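Local coordinates for protein amidohydrolase (Brucella melitensis biovar Abortus, PDB 4F0L) that binds an iron(III) ion in a TIM-barrel amidohydrolase fold and probably acts as a metal-dependent deaminase of the formimidoylglutamate deiminase type, at residues G60-Q70 with G121-L131; A295-N306 with K323-L333. All coordinates share one frame; numbering follows the deposited sequence.

Contact 1 (G60-Q70 with G121-L131); sequences GMANLHSHAFQ and GFTRVGEFHYL. With FE (Fe (III) ion), chain E.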
# COMPACT_ATOMS: atom_id res chain seq x y z
N GLY B 60 -0.75 0.24 21.30
CA GLY B 60 -0.48 1.40 20.51
C GLY B 60 0.89 1.32 19.87
O GLY B 60 1.83 0.82 20.46
N MET B 61 0.97 1.78 18.62
CA MET B 61 2.21 1.72 17.86
C MET B 61 2.93 3.06 17.95
O MET B 61 2.34 4.12 17.71
CB MET B 61 1.89 1.42 16.40
CG MET B 61 3.10 1.26 15.49
SD MET B 61 4.08 -0.20 15.82
CE MET B 61 2.87 -1.39 15.23
N ALA B 62 4.22 3.01 18.25
CA ALA B 62 5.04 4.22 18.11
C ALA B 62 5.30 4.49 16.66
O ALA B 62 5.60 3.57 15.86
CB ALA B 62 6.36 4.11 18.89
N ASN B 63 5.24 5.77 16.30
CA ASN B 63 5.65 6.20 14.98
C ASN B 63 7.00 6.83 15.19
O ASN B 63 7.11 7.98 15.54
CB ASN B 63 4.62 7.19 14.41
CG ASN B 63 4.79 7.41 12.91
OD1 ASN B 63 5.89 7.69 12.43
ND2 ASN B 63 3.72 7.25 12.18
N LEU B 64 8.06 6.06 15.04
CA LEU B 64 9.33 6.46 15.66
C LEU B 64 10.16 7.50 14.90
O LEU B 64 11.23 7.84 15.35
CB LEU B 64 10.17 5.22 16.02
CG LEU B 64 10.52 4.18 14.96
CD1 LEU B 64 10.95 4.84 13.66
CD2 LEU B 64 11.61 3.30 15.54
N HIS B 65 9.65 8.04 13.78
CA HIS B 65 10.43 9.00 12.95
C HIS B 65 9.50 9.73 12.04
O HIS B 65 8.86 9.14 11.17
CB HIS B 65 11.46 8.27 12.11
CG HIS B 65 12.43 9.16 11.38
ND1 HIS B 65 13.46 9.78 12.01
CD2 HIS B 65 12.53 9.48 10.04
CE1 HIS B 65 14.15 10.51 11.11
NE2 HIS B 65 13.61 10.30 9.90
N SER B 66 9.42 11.03 12.28
CA SER B 66 8.53 11.95 11.61
C SER B 66 9.20 13.31 11.43
O SER B 66 9.90 13.79 12.31
CB SER B 66 7.25 12.12 12.43
OG SER B 66 6.51 13.27 12.05
N HIS B 67 9.01 13.90 10.25
CA HIS B 67 9.23 15.32 10.03
C HIS B 67 7.92 15.94 9.73
O HIS B 67 7.45 15.90 8.57
CB HIS B 67 10.19 15.55 8.87
CG HIS B 67 11.36 14.63 8.89
ND1 HIS B 67 12.23 14.58 9.90
CD2 HIS B 67 11.78 13.68 7.97
CE1 HIS B 67 13.17 13.64 9.64
NE2 HIS B 67 12.88 13.10 8.46
N ALA B 68 7.33 16.57 10.74
CA ALA B 68 5.92 16.96 10.68
C ALA B 68 5.62 17.87 9.49
O ALA B 68 4.61 17.69 8.82
CB ALA B 68 5.46 17.61 11.97
N PHE B 69 6.51 18.82 9.19
CA PHE B 69 6.23 19.79 8.12
C PHE B 69 6.07 19.16 6.74
O PHE B 69 5.38 19.70 5.91
CB PHE B 69 7.28 20.92 8.09
CG PHE B 69 8.62 20.50 7.54
CD1 PHE B 69 8.89 20.60 6.19
CD2 PHE B 69 9.63 20.03 8.39
CE1 PHE B 69 10.14 20.22 5.69
CE2 PHE B 69 10.87 19.65 7.90
CZ PHE B 69 11.12 19.75 6.54
N GLN B 70 6.71 18.01 6.53
CA GLN B 70 6.67 17.34 5.25
C GLN B 70 5.28 16.79 4.95
O GLN B 70 4.96 16.54 3.77
CB GLN B 70 7.76 16.25 5.15
CG GLN B 70 9.17 16.86 5.15
CD GLN B 70 10.29 15.84 5.09
OE1 GLN B 70 10.06 14.69 4.83
NE2 GLN B 70 11.52 16.30 5.26
N GLY B 121 -3.74 4.50 14.40
CA GLY B 121 -3.39 3.61 15.50
C GLY B 121 -1.99 3.83 16.07
O GLY B 121 -1.47 2.98 16.80
N PHE B 122 -1.34 4.94 15.68
CA PHE B 122 -0.06 5.29 16.30
C PHE B 122 -0.36 6.15 17.52
O PHE B 122 -1.07 7.15 17.40
CB PHE B 122 0.80 6.13 15.35
CG PHE B 122 1.26 5.41 14.13
CD1 PHE B 122 2.35 4.56 14.17
CD2 PHE B 122 0.62 5.63 12.90
CE1 PHE B 122 2.81 3.96 13.02
CE2 PHE B 122 1.06 5.02 11.76
CZ PHE B 122 2.16 4.17 11.81
N THR B 123 0.21 5.79 18.67
CA THR B 123 -0.07 6.46 19.96
C THR B 123 1.05 7.36 20.49
O THR B 123 0.87 8.07 21.50
CB THR B 123 -0.42 5.42 21.02
OG1 THR B 123 0.59 4.38 21.05
CG2 THR B 123 -1.79 4.79 20.71
N ARG B 124 2.19 7.34 19.82
CA ARG B 124 3.35 8.19 20.18
C ARG B 124 4.08 8.53 18.92
O ARG B 124 4.11 7.71 18.00
CB ARG B 124 4.32 7.50 21.17
CG ARG B 124 5.55 8.32 21.52
CD ARG B 124 6.38 7.66 22.61
NE ARG B 124 5.68 7.67 23.89
CZ ARG B 124 5.85 8.57 24.86
NH1 ARG B 124 6.70 9.59 24.72
NH2 ARG B 124 5.15 8.45 25.98
N VAL B 125 4.66 9.72 18.88
CA VAL B 125 5.45 10.09 17.75
C VAL B 125 6.84 10.48 18.18
O VAL B 125 7.03 11.12 19.22
CB VAL B 125 4.79 11.22 16.90
CG1 VAL B 125 4.59 12.50 17.70
CG2 VAL B 125 5.64 11.45 15.62
N GLY B 126 7.80 10.07 17.37
CA GLY B 126 9.20 10.50 17.50
C GLY B 126 9.48 11.56 16.49
O GLY B 126 9.68 11.27 15.32
N GLU B 127 9.36 12.81 16.92
CA GLU B 127 9.49 13.95 16.03
C GLU B 127 10.95 14.38 15.90
O GLU B 127 11.53 14.94 16.80
CB GLU B 127 8.65 15.13 16.52
CG GLU B 127 8.61 16.30 15.55
CD GLU B 127 8.01 15.97 14.18
OE1 GLU B 127 7.07 15.15 14.10
OE2 GLU B 127 8.50 16.55 13.19
N PHE B 128 11.50 14.07 14.74
CA PHE B 128 12.90 14.26 14.41
C PHE B 128 12.91 15.66 13.79
O PHE B 128 12.70 15.84 12.57
CB PHE B 128 13.29 13.15 13.41
CG PHE B 128 14.77 13.04 13.11
CD1 PHE B 128 15.37 13.89 12.19
CD2 PHE B 128 15.51 12.02 13.63
CE1 PHE B 128 16.72 13.74 11.84
CE2 PHE B 128 16.84 11.85 13.30
CZ PHE B 128 17.45 12.71 12.40
N HIS B 129 13.15 16.63 14.67
CA HIS B 129 12.75 18.00 14.43
C HIS B 129 13.91 18.90 14.06
O HIS B 129 14.76 19.22 14.92
CB HIS B 129 12.12 18.53 15.72
CG HIS B 129 11.77 19.98 15.65
ND1 HIS B 129 10.91 20.45 14.74
CD2 HIS B 129 12.19 21.07 16.41
CE1 HIS B 129 10.77 21.78 14.91
NE2 HIS B 129 11.55 22.16 15.93
N TYR B 130 13.97 19.32 12.81
CA TYR B 130 15.09 20.17 12.38
C TYR B 130 14.72 21.55 11.85
O TYR B 130 15.59 22.30 11.43
CB TYR B 130 16.01 19.45 11.37
CG TYR B 130 15.40 18.93 10.10
CD1 TYR B 130 15.21 19.77 9.00
CD2 TYR B 130 15.12 17.59 9.94
CE1 TYR B 130 14.70 19.28 7.80
CE2 TYR B 130 14.62 17.09 8.74
CZ TYR B 130 14.42 17.93 7.68
OH TYR B 130 13.92 17.43 6.50
N LEU B 131 13.44 21.89 11.86
CA LEU B 131 12.99 23.16 11.36
C LEU B 131 12.97 24.12 12.54
O LEU B 131 11.95 24.26 13.23
CB LEU B 131 11.63 23.00 10.72
CG LEU B 131 11.01 24.24 10.12
CD1 LEU B 131 11.92 24.90 9.10
CD2 LEU B 131 9.64 23.85 9.52
FE FE E . 13.87 11.22 7.95
O HOH W 1 14.42 9.87 6.33
O HOH W 2 14.19 12.47 6.08

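Contact 2 (A295-N306 with K323-L333); sequences AIAGLCPVTEAN and KFGIGSDSNVL. With FE (Fe (III) ion), chain E.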
# COMPACT_ATOMS: atom_id res chain seq x y z
N ALA B 295 21.16 -1.48 19.05
CA ALA B 295 20.60 -0.30 18.40
C ALA B 295 19.31 -0.67 17.71
O ALA B 295 19.21 -1.74 17.15
CB ALA B 295 21.57 0.26 17.38
N ILE B 296 18.30 0.20 17.79
CA ILE B 296 17.02 -0.07 17.15
C ILE B 296 17.05 0.43 15.72
O ILE B 296 17.48 1.58 15.49
CB ILE B 296 15.87 0.65 17.84
CG1 ILE B 296 15.80 0.25 19.32
CG2 ILE B 296 14.56 0.41 17.08
CD1 ILE B 296 15.66 -1.24 19.54
N ALA B 297 16.61 -0.40 14.77
CA ALA B 297 16.49 0.02 13.37
C ALA B 297 15.23 0.85 13.19
O ALA B 297 14.13 0.34 13.42
CB ALA B 297 16.46 -1.21 12.43
N GLY B 298 15.38 2.12 12.81
CA GLY B 298 14.23 3.00 12.59
C GLY B 298 13.82 2.90 11.14
O GLY B 298 14.28 3.69 10.31
N LEU B 299 12.97 1.93 10.83
CA LEU B 299 12.60 1.65 9.45
C LEU B 299 11.45 2.56 9.00
O LEU B 299 10.45 2.74 9.72
CB LEU B 299 12.21 0.17 9.31
CG LEU B 299 13.28 -0.86 9.70
CD1 LEU B 299 12.80 -2.29 9.37
CD2 LEU B 299 14.63 -0.56 8.99
N CYS B 300 11.56 3.05 7.77
CA CYS B 300 10.57 3.93 7.18
C CYS B 300 10.20 3.39 5.81
O CYS B 300 10.55 3.99 4.80
CB CYS B 300 11.12 5.36 7.10
SG CYS B 300 11.69 6.02 8.72
N PRO B 301 9.46 2.25 5.76
CA PRO B 301 9.37 1.53 4.50
C PRO B 301 8.65 2.28 3.36
O PRO B 301 9.12 2.23 2.21
CB PRO B 301 8.62 0.24 4.87
CG PRO B 301 8.81 0.07 6.34
CD PRO B 301 9.00 1.44 6.93
N VAL B 302 7.54 2.95 3.67
CA VAL B 302 6.83 3.72 2.65
C VAL B 302 7.65 4.87 2.12
O VAL B 302 7.75 5.04 0.91
CB VAL B 302 5.47 4.20 3.15
CG1 VAL B 302 4.84 5.26 2.23
CG2 VAL B 302 4.61 2.94 3.27
N THR B 303 8.29 5.64 3.00
CA THR B 303 9.15 6.73 2.55
C THR B 303 10.34 6.21 1.77
O THR B 303 10.70 6.77 0.74
CB THR B 303 9.60 7.65 3.71
OG1 THR B 303 8.45 8.28 4.28
CG2 THR B 303 10.57 8.78 3.22
N GLU B 304 10.94 5.12 2.23
CA GLU B 304 12.10 4.55 1.55
C GLU B 304 11.72 4.11 0.12
O GLU B 304 12.50 4.25 -0.83
CB GLU B 304 12.68 3.37 2.37
CG GLU B 304 13.51 3.83 3.58
CD GLU B 304 13.53 2.85 4.74
OE1 GLU B 304 13.32 1.64 4.53
OE2 GLU B 304 13.77 3.28 5.89
N ALA B 305 10.53 3.53 -0.03
CA ALA B 305 10.02 3.18 -1.38
C ALA B 305 9.77 4.44 -2.22
O ALA B 305 10.14 4.49 -3.39
CB ALA B 305 8.72 2.40 -1.27
N ASN B 306 9.09 5.44 -1.62
CA ASN B 306 8.75 6.66 -2.33
C ASN B 306 10.04 7.38 -2.78
O ASN B 306 10.06 8.06 -3.81
CB ASN B 306 7.88 7.55 -1.43
CG ASN B 306 7.55 8.88 -2.06
OD1 ASN B 306 8.37 9.82 -2.00
ND2 ASN B 306 6.39 8.96 -2.69
N LYS B 323 16.23 -5.42 16.78
CA LYS B 323 14.88 -4.94 16.98
C LYS B 323 14.65 -3.69 16.13
O LYS B 323 15.58 -2.92 15.86
CB LYS B 323 14.67 -4.62 18.46
CG LYS B 323 14.60 -5.83 19.38
CD LYS B 323 14.59 -5.35 20.84
CE LYS B 323 14.37 -6.48 21.83
NZ LYS B 323 15.60 -7.25 22.05
N PHE B 324 13.39 -3.46 15.75
CA PHE B 324 13.03 -2.36 14.84
C PHE B 324 11.72 -1.69 15.23
O PHE B 324 10.92 -2.27 15.98
CB PHE B 324 12.92 -2.88 13.40
CG PHE B 324 11.61 -3.57 13.10
CD1 PHE B 324 11.41 -4.88 13.46
CD2 PHE B 324 10.58 -2.88 12.46
CE1 PHE B 324 10.19 -5.51 13.21
CE2 PHE B 324 9.35 -3.49 12.21
CZ PHE B 324 9.16 -4.83 12.60
N GLY B 325 11.52 -0.48 14.72
CA GLY B 325 10.24 0.19 14.68
C GLY B 325 9.98 0.84 13.32
O GLY B 325 10.83 0.81 12.41
N ILE B 326 8.80 1.43 13.18
CA ILE B 326 8.41 2.09 11.95
C ILE B 326 8.10 3.55 12.15
O ILE B 326 7.56 3.96 13.20
CB ILE B 326 7.19 1.42 11.27
CG1 ILE B 326 6.02 1.27 12.27
CG2 ILE B 326 7.61 0.08 10.66
CD1 ILE B 326 4.70 0.85 11.62
N GLY B 327 8.47 4.33 11.14
CA GLY B 327 8.18 5.74 11.10
C GLY B 327 7.67 6.21 9.75
O GLY B 327 8.17 5.80 8.70
N SER B 328 6.69 7.11 9.78
CA SER B 328 6.10 7.65 8.55
C SER B 328 7.04 8.63 7.82
O SER B 328 6.90 8.86 6.63
CB SER B 328 4.80 8.34 8.88
OG SER B 328 3.84 7.41 9.35
N ASP B 329 7.97 9.23 8.57
CA ASP B 329 9.16 9.91 8.00
C ASP B 329 8.74 11.13 7.17
O ASP B 329 8.55 12.21 7.74
CB ASP B 329 10.05 8.92 7.25
CG ASP B 329 11.38 9.55 6.74
OD1 ASP B 329 11.67 10.73 7.04
OD2 ASP B 329 12.15 8.85 6.06
N SER B 330 8.62 10.97 5.85
CA SER B 330 8.20 12.08 4.97
C SER B 330 6.74 12.36 5.16
O SER B 330 6.22 13.42 4.72
CB SER B 330 8.45 11.77 3.47
OG SER B 330 7.58 10.75 3.00
N ASN B 331 6.05 11.42 5.80
CA ASN B 331 4.61 11.59 6.09
C ASN B 331 3.77 11.70 4.82
O ASN B 331 2.65 12.29 4.81
CB ASN B 331 4.39 12.76 7.05
CG ASN B 331 4.98 12.45 8.46
OD1 ASN B 331 4.74 11.40 8.99
ND2 ASN B 331 5.72 13.38 9.04
N VAL B 332 4.27 11.09 3.73
CA VAL B 332 3.52 11.07 2.44
C VAL B 332 2.23 10.25 2.55
O VAL B 332 1.17 10.60 1.94
CB VAL B 332 4.39 10.57 1.26
CG1 VAL B 332 4.91 9.11 1.47
CG2 VAL B 332 3.63 10.67 -0.05
N LEU B 333 2.27 9.18 3.34
CA LEU B 333 1.10 8.28 3.48
C LEU B 333 1.18 7.61 4.86
O LEU B 333 2.21 7.02 5.19
CB LEU B 333 1.06 7.19 2.36
CG LEU B 333 -0.17 6.21 2.36
CD1 LEU B 333 -1.45 6.96 2.45
CD2 LEU B 333 -0.30 5.38 1.10
FE FE E . 13.87 11.22 7.95
O HOH W 3 18.57 -4.13 17.80
O HOH W 4 7.56 5.80 5.81
O HOH W 5 8.15 11.64 0.20
O HOH W 1 14.42 9.87 6.33
O HOH W 2 14.19 12.47 6.08

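Contact 1 (G60-Q70 with G121-L131)
Glu127 OE1 is held from two sides of the fold, by the Ser66 hydroxyl (Ser66 OG to Glu127 OE1, 2.8 Å) and by Tyr114 OH of helix 103-119. Its partner oxygen OE2 takes the backbone N-H of Ala68, just past the strand, on its syn lone pair, with Ala68 N to Glu127 OE2 at 2.7 Å. A bend at chi2 (60°) brings the carboxylate across to Ser66 and Ala68, the residues flanking His67. His67 turns its ND1 to the carbonyl O of Phe128, 3.0 Å away and in the ring plane, a bond that sets the ring's rotation and leaves His67 NE2 for the iron, 2.2 Å from that nitrogen. Tyr130 CE2 lies over one face of the same imidazole. His65, whose NE2 also binds iron, sends its edge toward the Phe128 ring face, with CE1 3.2 Å above that plane. Farther back, Asn63 ND2 sits over the centre of the Phe122 ring, while Asn63 OD1 accepts from Ser328 N. Strands 61-66 and 122-129 run parallel, with a beta bulge between Asn63 and Ser66, and the first of them leads into the His-X-His metal motif (His65, His67) at the mouth of the amidohydrolase barrel.

Contact 2 (A295-N306 with K323-L333)
Ala297 and Leu299 pair with the strand of Phe324 and Ile326 as parallel neighbours in the TIM-type barrel, each strand running on into a loop or helix at the metal end. Four backbone bonds join them: Ala297 N to Lys323 O, Gly325 N to Ala297 O, Leu299 N to Gly325 O and Gly327 N to Leu299 O. At the far end from the metal, a water bridges Ala295 O and Lys323 N.

Apolar contacts flank this pairing. Leu299 CD1 meets Phe324 CD2 at 3.9 Å, the two side chains crossing at about a right angle, and Ile296 CD1 rests on Lys323 CB. Beyond the strands, Val302 CG1 touches Val332 CG1.

Polar contacts gather where helix 301-306 faces the loop after strand 323-326. The hydroxyls of Thr303 and Ser330 share a hydrogen bond, Thr303 OG1 to Ser330 OG 2.9 Å. A water joins Ser330 OG to Asn306 OD1; Asn306 ND2 bonds Tyr345 of the second subunit. Within 295-306, the N-H of the N-cap residue Cys300 meets Glu304 OE2 from above the carboxylate plane; OE2 is also bonded to His278.

The metal ligand sits beside them. Asp329 carries its CG opposite the backbone N (chi1 -175°), which brings Asp329 OD1 to the iron at 2.4 Å, while Thr303 CG2 packs against Asp329 OD2 at 3.3 Å.

Overall arrangement
Both contacts illustrate how a barrel enzyme builds a metal site from the ends of separate parallel strands. Contact 1 is wholly buried near the centre of the chain; contact 2 is mostly buried too, but Lys323 is exposed and the end of helix 301-306 meets the second subunit. The chemistry differs accordingly: contact 1 places two histidines within an aromatic cluster beside a carboxylate held by several hydrogen bonds, whereas contact 2 supplies one aspartate amid hydroxyls and waters. The two pairs also touch, through a probable hydrogen bond from Asp329 N to His65 O, which ties one metal ligand to another. His241 completes the protein ligands of the shared iron, which also holds two waters.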